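Local coordinates for protein PTS system, IIA component (Streptococcus pneumoniae serotype 4, PDB 5T3U) that probably passes phosphoryl groups along as the cytoplasmic IIA component of a sugar phosphotransferase system associated with fucose utilization, at residues R9-A14 and D37-L42; I72-L77 and P105-L110; H16-S21 and G43-E48. One frame throughout, in Å; residues are numbered along the deposited sequence.

Overall arrangement
Contacts 1 and 2 are buried near the middle of the subunit, with centres about 9 Å apart. Contact 3 lies toward the surface, at the C-terminal ends of the sheet strands. Contact 1 joins two neighbouring parallel strands, mainly by backbone hydrogen bonds. Contact 2 packs the next strand of the same sheet, 68-75, against helix 104-112 and uses only apolar groups. Contact 3 continues the strand pair of contact 1 into the loops beyond it, where one backbone bond and a few side-chain touches remain. Contacts 2 and 3 both reach the second subunit. Asp76 of contact 2 also reaches His16 of contact 3.

Contact 1: residues R9-A14 and D37-L42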
loop_
_atom_site.group_PDB
_atom_site.type_symbol
_atom_site.label_atom_id
_atom_site.label_comp_id
_atom_site.label_asym_id
_atom_site.label_seq_id
_atom_site.Cartn_x
_atom_site.Cartn_y
_atom_site.Cartn_z
ATOM N N ARG A 9 -11.382 18.741 -1.490
ATOM C CA ARG A 9 -10.359 17.815 -1.974
ATOM C C ARG A 9 -10.979 16.447 -2.226
ATOM O O ARG A 9 -11.591 15.885 -1.325
ATOM C CB ARG A 9 -9.281 17.692 -0.888
ATOM C CG ARG A 9 -7.954 17.096 -1.287
ATOM C CD ARG A 9 -6.903 17.401 -0.257
ATOM N NE ARG A 9 -6.923 18.808 0.101
ATOM C CZ ARG A 9 -7.286 19.268 1.289
ATOM N NH1 ARG A 9 -7.624 18.413 2.252
ATOM N NH2 ARG A 9 -7.306 20.585 1.511
ATOM N N GLY A 10 -10.839 15.948 -3.452
ATOM C CA GLY A 10 -11.188 14.568 -3.823
ATOM C C GLY A 10 -9.943 13.685 -3.911
ATOM O O GLY A 10 -8.803 14.184 -3.943
ATOM N N ILE A 11 -10.129 12.374 -3.911
ATOM C CA ILE A 11 -8.972 11.493 -3.926
ATOM C C ILE A 11 -9.214 10.429 -4.948
ATOM O O ILE A 11 -10.227 9.758 -4.908
ATOM C CB ILE A 11 -8.694 10.833 -2.523
ATOM C CG1 ILE A 11 -8.439 11.883 -1.429
ATOM C CG2 ILE A 11 -7.487 9.818 -2.583
ATOM C CD1 ILE A 11 -8.472 11.274 -0.034
ATOM N N LEU A 12 -8.286 10.267 -5.876
ATOM C CA LEU A 12 -8.350 9.106 -6.744
ATOM C C LEU A 12 -7.192 8.169 -6.403
ATOM O O LEU A 12 -6.037 8.599 -6.383
ATOM C CB LEU A 12 -8.257 9.517 -8.214
ATOM C CG LEU A 12 -8.187 8.388 -9.246
ATOM C CD1 LEU A 12 -9.455 7.497 -9.281
ATOM C CD2 LEU A 12 -7.915 8.978 -10.603
ATOM N N VAL A 13 -7.499 6.904 -6.141
ATOM C CA VAL A 13 -6.449 5.937 -5.813
ATOM C C VAL A 13 -6.356 5.042 -7.021
ATOM O O VAL A 13 -7.348 4.370 -7.371
ATOM C CB VAL A 13 -6.821 5.038 -4.608
ATOM C CG1 VAL A 13 -5.620 4.279 -4.120
ATOM C CG2 VAL A 13 -7.424 5.844 -3.474
ATOM N N ALA A 14 -5.187 5.004 -7.653
ATOM C CA ALA A 14 -5.052 4.244 -8.903
ATOM C C ALA A 14 -3.856 3.307 -8.889
ATOM O O ALA A 14 -2.819 3.663 -8.390
ATOM C CB ALA A 14 -4.941 5.201 -10.083
ATOM N N ASP A 37 -18.415 10.978 -4.971
ATOM C CA ASP A 37 -18.112 12.370 -5.250
ATOM C C ASP A 37 -16.875 12.851 -4.483
ATOM O O ASP A 37 -16.471 13.992 -4.665
ATOM C CB ASP A 37 -19.314 13.273 -4.913
ATOM C CG ASP A 37 -19.756 13.129 -3.472
ATOM O OD1 ASP A 37 -19.540 12.044 -2.894
ATOM O OD2 ASP A 37 -20.336 14.088 -2.909
ATOM N N ARG A 38 -16.309 12.020 -3.597
ATOM C CA ARG A 38 -15.099 12.418 -2.831
ATOM C C ARG A 38 -13.898 11.506 -3.070
ATOM O O ARG A 38 -12.765 11.957 -3.061
ATOM C CB ARG A 38 -15.356 12.444 -1.316
ATOM C CG ARG A 38 -16.532 13.243 -0.865
ATOM C CD ARG A 38 -16.444 14.711 -1.279
ATOM N NE ARG A 38 -15.201 15.389 -0.875
ATOM C CZ ARG A 38 -14.978 15.937 0.321
ATOM N NH1 ARG A 38 -15.890 15.871 1.282
ATOM N NH2 ARG A 38 -13.818 16.550 0.571
ATOM N N VAL A 39 -14.146 10.214 -3.237
ATOM C CA VAL A 39 -13.085 9.214 -3.363
ATOM C C VAL A 39 -13.443 8.167 -4.375
ATOM O O VAL A 39 -14.584 7.659 -4.407
ATOM C CB VAL A 39 -12.772 8.493 -1.996
ATOM C CG1 VAL A 39 -11.590 7.516 -2.158
ATOM C CG2 VAL A 39 -12.466 9.518 -0.899
ATOM N N ARG A 40 -12.467 7.862 -5.226
ATOM C CA ARG A 40 -12.632 6.821 -6.252
ATOM C C ARG A 40 -11.390 5.968 -6.378
ATOM O O ARG A 40 -10.291 6.405 -6.033
ATOM C CB ARG A 40 -12.945 7.467 -7.616
ATOM C CG ARG A 40 -14.364 8.056 -7.656
ATOM C CD ARG A 40 -14.693 8.567 -9.062
ATOM N NE ARG A 40 -15.816 9.498 -8.991
ATOM C CZ ARG A 40 -16.476 9.961 -10.051
ATOM N NH1 ARG A 40 -16.139 9.565 -11.278
ATOM N NH2 ARG A 40 -17.493 10.798 -9.867
ATOM N N THR A 41 -11.553 4.766 -6.914
ATOM C CA THR A 41 -10.389 3.968 -7.256
ATOM C C THR A 41 -10.405 3.549 -8.718
ATOM O O THR A 41 -11.464 3.488 -9.342
ATOM C CB THR A 41 -10.288 2.693 -6.379
ATOM O OG1 THR A 41 -11.335 1.784 -6.728
ATOM C CG2 THR A 41 -10.390 3.063 -4.914
ATOM N N LEU A 42 -9.235 3.222 -9.249
ATOM C CA LEU A 42 -9.164 2.655 -10.595
ATOM C C LEU A 42 -8.021 1.659 -10.652
ATOM O O LEU A 42 -6.907 1.985 -10.265
ATOM C CB LEU A 42 -8.931 3.777 -11.615
ATOM C CG LEU A 42 -9.067 3.445 -13.102
ATOM C CD1 LEU A 42 -10.498 2.928 -13.400
ATOM C CD2 LEU A 42 -8.765 4.731 -13.928
#
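Arg38 meets Arg9 where two parallel strands begin to pair. Its CG lies anti to the carbonyl carbon, and the chain bends at chi2 (-59°) and again at chi3. The folded arm brings the guanidinium back to the backbone of Arg9. There Arg38 NH2 donates to Arg9 O at 3.0 Å. The oxygen sits at the guanidinium edge, near its plane, while the donor is tilted 32° from the carbonyl plane. Arg38 NH1 forms a salt bridge with Asp115, and Tyr114 adds a cation-pi contact. The Arg9 side chain turns elsewhere, and its NH2 bonds Ser116 O.

Backbone bonds of 2.8 to 3.0 Å then join the strands, from Ile11 N to Arg38 O, Arg40 N to Ile11 O, Val13 N to Arg40 O and Leu42 N to Val13 O. This is the parallel pair of a beta-alpha-beta unit, linked through helix 19-31. Leu12, Arg40, Ala14 and Leu42 share one face of the sheet. Leu12 CD1, set by chi2 (64°), comes within 3.5 Å of Arg40 O. The Arg40 arm leads away from the pair. Its NE bonds Asn36 O, and its NH1 forms a salt bridge with Glu63. On the other face, Thr41 CG2 meets Val13 CB at 4.1 Å. Beside them Ile11 CB faces Val39 CG2 at 4.3 Å.

The strands are therefore held chiefly by main-chain bonds, with thin apolar contact on both faces. The buried Arg38 guanidinium adds one side-chain hydrogen bond at the start of the pair, and its charge is probably balanced by Asp115.

Contact 2: residues I72-L77 and P105-L110; sequences IVLTDL and PLLVEL
No ring or other flat group takes part where Leu74 meets Leu106, Leu107 and Leu110, so there are no faces or edges to assign. Methyl groups of aliphatic side chains make nearly all of the contact, and no hydrogen bond crosses it. Leu74 sits in the middle. Its chi1 of -59° directs CG anti to the carbonyl carbon. From CG the two branches part toward different neighbours. Leu74 CD1 meets Leu107 CD1 at 3.8 Å. Leu74 CD2 lies 3.7 Å from Leu110 CD1, the two side chains reaching tip to tip, and 3.9 Å from Leu106 CD2.

The parallel sheet of this IIA fold is here covered by helix 104-112. The segments run nearly antiparallel, at 162°, with their axes 10.8 Å apart. Leu107 also packs on Val13 of strand 7-16, and Leu106 touches Leu131 of the second subunit.

Two residues earlier in the strand, Ile72 meets Leu110 at about a right angle. Its CD1 is 3.7 Å from Leu110 CD2, while its CG2 lies 4.0 Å from Leu110 CD1.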
loop_
_atom_site.group_PDB
_atom_site.type_symbol
_atom_site.label_atom_id
_atom_site.label_comp_id
_atom_site.label_asym_id
_atom_site.label_seq_id
_atom_site.Cartn_x
_atom_site.Cartn_y
_atom_site.Cartn_z
ATOM N N ILE A 72 -6.161 14.849 -5.225
ATOM C CA ILE A 72 -4.910 14.120 -5.070
ATOM C C ILE A 72 -5.081 12.746 -5.714
ATOM O O ILE A 72 -6.009 12.007 -5.412
ATOM C CB ILE A 72 -4.461 14.038 -3.579
ATOM C CG1 ILE A 72 -4.346 15.457 -3.005
ATOM C CG2 ILE A 72 -3.055 13.319 -3.419
ATOM C CD1 ILE A 72 -4.099 15.473 -1.524
ATOM N N VAL A 73 -4.208 12.460 -6.670
ATOM C CA VAL A 73 -4.098 11.160 -7.277
ATOM C C VAL A 73 -3.006 10.398 -6.520
ATOM O O VAL A 73 -1.851 10.871 -6.407
ATOM C CB VAL A 73 -3.722 11.273 -8.789
ATOM C CG1 VAL A 73 -3.624 9.895 -9.436
ATOM C CG2 VAL A 73 -4.742 12.131 -9.543
ATOM N N LEU A 74 -3.375 9.236 -5.991
ATOM C CA LEU A 74 -2.399 8.317 -5.378
ATOM C C LEU A 74 -2.147 7.195 -6.359
ATOM O O LEU A 74 -3.098 6.565 -6.847
ATOM C CB LEU A 74 -2.929 7.753 -4.065
ATOM C CG LEU A 74 -3.290 8.761 -2.966
ATOM C CD1 LEU A 74 -3.739 7.988 -1.707
ATOM C CD2 LEU A 74 -2.150 9.748 -2.657
ATOM N N THR A 75 -0.878 6.965 -6.688
ATOM C CA THR A 75 -0.547 5.856 -7.582
ATOM C C THR A 75 0.417 4.866 -6.895
ATOM O O THR A 75 1.125 5.216 -5.945
ATOM C CB THR A 75 0.076 6.342 -8.893
ATOM O OG1 THR A 75 1.333 6.939 -8.589
ATOM C CG2 THR A 75 -0.872 7.374 -9.629
ATOM N N ASP A 76 0.417 3.636 -7.394
ATOM C CA ASP A 76 1.103 2.543 -6.721
ATOM C C ASP A 76 2.622 2.658 -6.746
ATOM O O ASP A 76 3.265 2.429 -5.729
ATOM C CB ASP A 76 0.609 1.161 -7.212
ATOM C CG ASP A 76 0.565 1.023 -8.749
ATOM O OD1 ASP A 76 0.751 2.026 -9.488
ATOM O OD2 ASP A 76 0.290 -0.121 -9.211
ATOM N N LEU A 77 3.183 3.036 -7.896
ATOM C CA LEU A 77 4.616 3.212 -7.999
ATOM C C LEU A 77 5.023 4.098 -9.204
ATOM O O LEU A 77 4.295 4.182 -10.201
ATOM C CB LEU A 77 5.301 1.836 -8.045
ATOM C CG LEU A 77 5.354 1.029 -9.333
ATOM C CD1 LEU A 77 6.064 -0.314 -9.075
ATOM C CD2 LEU A 77 3.986 0.781 -9.975
ATOM N N PRO A 105 -1.216 4.451 5.678
ATOM C CA PRO A 105 -1.171 5.714 6.451
ATOM C C PRO A 105 -1.419 7.004 5.644
ATOM O O PRO A 105 -2.131 7.892 6.137
ATOM C CB PRO A 105 0.246 5.712 7.019
ATOM C CG PRO A 105 0.541 4.228 7.221
ATOM C CD PRO A 105 -0.040 3.598 5.978
ATOM N N LEU A 106 -0.838 7.121 4.442
ATOM C CA LEU A 106 -1.143 8.245 3.549
ATOM C C LEU A 106 -2.631 8.316 3.196
ATOM O O LEU A 106 -3.270 9.378 3.348
ATOM C CB LEU A 106 -0.311 8.167 2.259
ATOM C CG LEU A 106 -0.424 9.389 1.285
ATOM C CD1 LEU A 106 -0.126 10.733 1.932
ATOM C CD2 LEU A 106 0.515 9.182 0.099
ATOM N N LEU A 107 -3.195 7.193 2.731
ATOM C CA LEU A 107 -4.595 7.179 2.287
ATOM C C LEU A 107 -5.528 7.556 3.438
ATOM O O LEU A 107 -6.358 8.451 3.299
ATOM C CB LEU A 107 -4.993 5.833 1.635
ATOM C CG LEU A 107 -6.464 5.766 1.139
ATOM C CD1 LEU A 107 -6.848 6.961 0.206
ATOM C CD2 LEU A 107 -6.781 4.404 0.466
ATOM N N VAL A 108 -5.363 6.906 4.591
ATOM C CA VAL A 108 -6.132 7.247 5.786
ATOM C C VAL A 108 -6.064 8.723 6.161
ATOM O O VAL A 108 -7.090 9.330 6.440
ATOM C CB VAL A 108 -5.689 6.385 7.011
ATOM C CG1 VAL A 108 -6.315 6.948 8.318
ATOM C CG2 VAL A 108 -6.100 4.943 6.787
ATOM N N GLU A 109 -4.858 9.290 6.194
ATOM C CA GLU A 109 -4.695 10.684 6.572
ATOM C C GLU A 109 -5.356 11.640 5.568
ATOM O O GLU A 109 -5.954 12.643 5.959
ATOM C CB GLU A 109 -3.194 11.025 6.671
ATOM C CG GLU A 109 -2.897 12.522 6.880
ATOM C CD GLU A 109 -3.645 13.133 8.078
ATOM O OE1 GLU A 109 -3.864 12.431 9.101
ATOM O OE2 GLU A 109 -4.018 14.329 7.996
ATOM N N LEU A 110 -5.182 11.364 4.273
ATOM C CA LEU A 110 -5.813 12.196 3.239
ATOM C C LEU A 110 -7.334 12.113 3.326
ATOM O O LEU A 110 -8.024 13.140 3.182
ATOM C CB LEU A 110 -5.302 11.824 1.851
ATOM C CG LEU A 110 -3.856 12.281 1.595
ATOM C CD1 LEU A 110 -3.285 11.776 0.249
ATOM C CD2 LEU A 110 -3.720 13.833 1.738
#

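Contact 3: residues H16-S21 and G43-E48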
loop_
_atom_site.group_PDB
_atom_site.type_symbol
_atom_site.label_atom_id
_atom_site.label_comp_id
_atom_site.label_asym_id
_atom_site.label_seq_id
_atom_site.Cartn_x
_atom_site.Cartn_y
_atom_site.Cartn_z
ATOM N N HIS A 16 -1.982 -0.526 -10.994
ATOM C CA HIS A 16 -2.178 -1.841 -11.644
ATOM C C HIS A 16 -2.898 -2.761 -10.640
ATOM O O HIS A 16 -2.678 -2.654 -9.432
ATOM C CB HIS A 16 -0.837 -2.466 -11.975
ATOM C CG HIS A 16 -0.053 -1.713 -13.003
ATOM N ND1 HIS A 16 0.767 -0.652 -12.680
ATOM C CD2 HIS A 16 0.094 -1.912 -14.333
ATOM C CE1 HIS A 16 1.376 -0.221 -13.770
ATOM N NE2 HIS A 16 0.963 -0.949 -14.790
ATOM N N GLY A 17 -3.792 -3.617 -11.135
ATOM C CA GLY A 17 -4.483 -4.566 -10.272
ATOM C C GLY A 17 -5.306 -3.991 -9.139
ATOM O O GLY A 17 -5.738 -2.839 -9.185
ATOM N N ASN A 18 -5.508 -4.833 -8.118
ATOM C CA ASN A 18 -6.426 -4.619 -7.028
ATOM C C ASN A 18 -5.838 -3.824 -5.839
ATOM O O ASN A 18 -6.519 -3.637 -4.835
ATOM C CB ASN A 18 -6.937 -5.990 -6.533
ATOM C CG ASN A 18 -7.828 -6.708 -7.557
ATOM O OD1 ASN A 18 -8.382 -6.094 -8.475
ATOM N ND2 ASN A 18 -7.973 -8.010 -7.393
ATOM N N PHE A 19 -4.591 -3.369 -5.934
ATOM C CA PHE A 19 -3.981 -2.579 -4.831
ATOM C C PHE A 19 -4.849 -1.403 -4.364
ATOM O O PHE A 19 -5.089 -1.246 -3.145
ATOM C CB PHE A 19 -2.596 -2.056 -5.227
ATOM C CG PHE A 19 -1.812 -1.421 -4.093
ATOM C CD1 PHE A 19 -1.498 -2.145 -2.946
ATOM C CD2 PHE A 19 -1.350 -0.109 -4.199
ATOM C CE1 PHE A 19 -0.743 -1.587 -1.944
ATOM C CE2 PHE A 19 -0.614 0.461 -3.192
ATOM C CZ PHE A 19 -0.317 -0.295 -2.035
ATOM N N ALA A 20 -5.305 -0.590 -5.336
ATOM C CA ALA A 20 -6.125 0.595 -5.096
ATOM C C ALA A 20 -7.457 0.319 -4.425
ATOM O O ALA A 20 -7.766 0.943 -3.407
ATOM C CB ALA A 20 -6.347 1.391 -6.435
ATOM N N SER A 21 -8.274 -0.590 -4.979
ATOM C CA SER A 21 -9.561 -0.853 -4.333
ATOM C C SER A 21 -9.372 -1.503 -2.939
ATOM O O SER A 21 -10.109 -1.208 -1.988
ATOM C CB SER A 21 -10.473 -1.722 -5.221
ATOM O OG SER A 21 -9.796 -2.893 -5.593
ATOM N N GLY A 43 -8.297 0.455 -11.155
ATOM C CA GLY A 43 -7.264 -0.545 -11.352
ATOM C C GLY A 43 -7.065 -0.872 -12.822
ATOM O O GLY A 43 -8.029 -1.067 -13.541
ATOM N N LEU A 44 -5.808 -0.926 -13.257
ATOM C CA LEU A 44 -5.467 -1.382 -14.581
ATOM C C LEU A 44 -5.285 -2.898 -14.512
ATOM O O LEU A 44 -4.292 -3.394 -13.998
ATOM C CB LEU A 44 -4.201 -0.674 -15.092
ATOM C CG LEU A 44 -3.589 -1.196 -16.409
ATOM C CD1 LEU A 44 -4.627 -1.221 -17.520
ATOM C CD2 LEU A 44 -2.371 -0.375 -16.800
ATOM N N MET A 45 -6.277 -3.622 -15.016
ATOM C CA MET A 45 -6.365 -5.057 -14.836
ATOM C C MET A 45 -5.538 -5.821 -15.876
ATOM O O MET A 45 -5.206 -5.264 -16.939
ATOM C CB MET A 45 -7.835 -5.489 -14.829
ATOM C CG MET A 45 -8.668 -4.764 -13.756
ATOM S SD MET A 45 -7.984 -4.979 -12.080
ATOM C CE MET A 45 -8.422 -6.690 -11.761
ATOM N N PRO A 46 -5.133 -7.074 -15.546
ATOM C CA PRO A 46 -4.510 -7.969 -16.541
ATOM C C PRO A 46 -5.396 -8.043 -17.789
ATOM O O PRO A 46 -6.611 -8.164 -17.659
ATOM C CB PRO A 46 -4.503 -9.330 -15.818
ATOM C CG PRO A 46 -4.329 -8.937 -14.326
ATOM C CD PRO A 46 -5.120 -7.653 -14.183
ATOM N N GLY A 47 -4.805 -7.937 -18.976
ATOM C CA GLY A 47 -5.586 -7.999 -20.217
ATOM C C GLY A 47 -6.191 -6.669 -20.708
ATOM O O GLY A 47 -6.734 -6.629 -21.811
ATOM N N GLU A 48 -6.123 -5.603 -19.893
ATOM C CA GLU A 48 -6.588 -4.264 -20.288
ATOM C C GLU A 48 -5.425 -3.482 -20.864
ATOM O O GLU A 48 -4.301 -3.603 -20.370
ATOM C CB GLU A 48 -7.154 -3.476 -19.085
ATOM C CG GLU A 48 -8.405 -4.072 -18.474
ATOM C CD GLU A 48 -9.032 -3.186 -17.380
ATOM O OE1 GLU A 48 -8.352 -2.251 -16.856
ATOM O OE2 GLU A 48 -10.232 -3.433 -17.059
#
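His16 and Leu44 form the last parallel bridge between two strands of a beta-alpha-beta unit, just before the chain turns into helix 19-31. The tight part is mostly backbone. Gly17 N donates to Leu44 O at 2.9 Å, in a nearly straight bond of 174°. The donor stands well above the carbonyl plane, 52° out of it. Nearby, Gly43 CA lies 3.5 Å from Gly17 O. Gly43 has no side chain, and a CB there would come too close to Gly17 O. Gly17 has a positive phi and is part of a type II' turn from His16 to Phe19.

The two side chains of the bridge lie side by side and point the same way. Leu44 CD2 meets the imidazole obliquely, 3.8 Å from His16 CD2 and 3.9 Å from His16 NE2. Asp76 OD2 accepts a bond from His16 N, and Phe30 of the second subunit meets the imidazole edge-to-face. This place at the end of the first strand is consistent with that of the phosphorylated histidine in mannose-type IIA proteins. A polyethylene glycol, probably from the crystallisation liquor, lies about 5 Å from the His16 side chain.

The outer part is looser. Met45 is bent at chi2 and chi3, and it crosses Asn18 at about a right angle. Its CE comes to 3.3 Å from Asn18 OD1, and its SD lies 4.0 Å from Gly17 CA. Met25 of the second subunit packs on both Asn18 and Met45. Beyond them, Pro46 and Gly47 face solvent in a type II turn. Glu48 N bonds Met45 O across the turn, and the Glu48 side chain reaches back: Met45 N donates to Glu48 OE1 at 3.1 Å, from above the carboxylate plane.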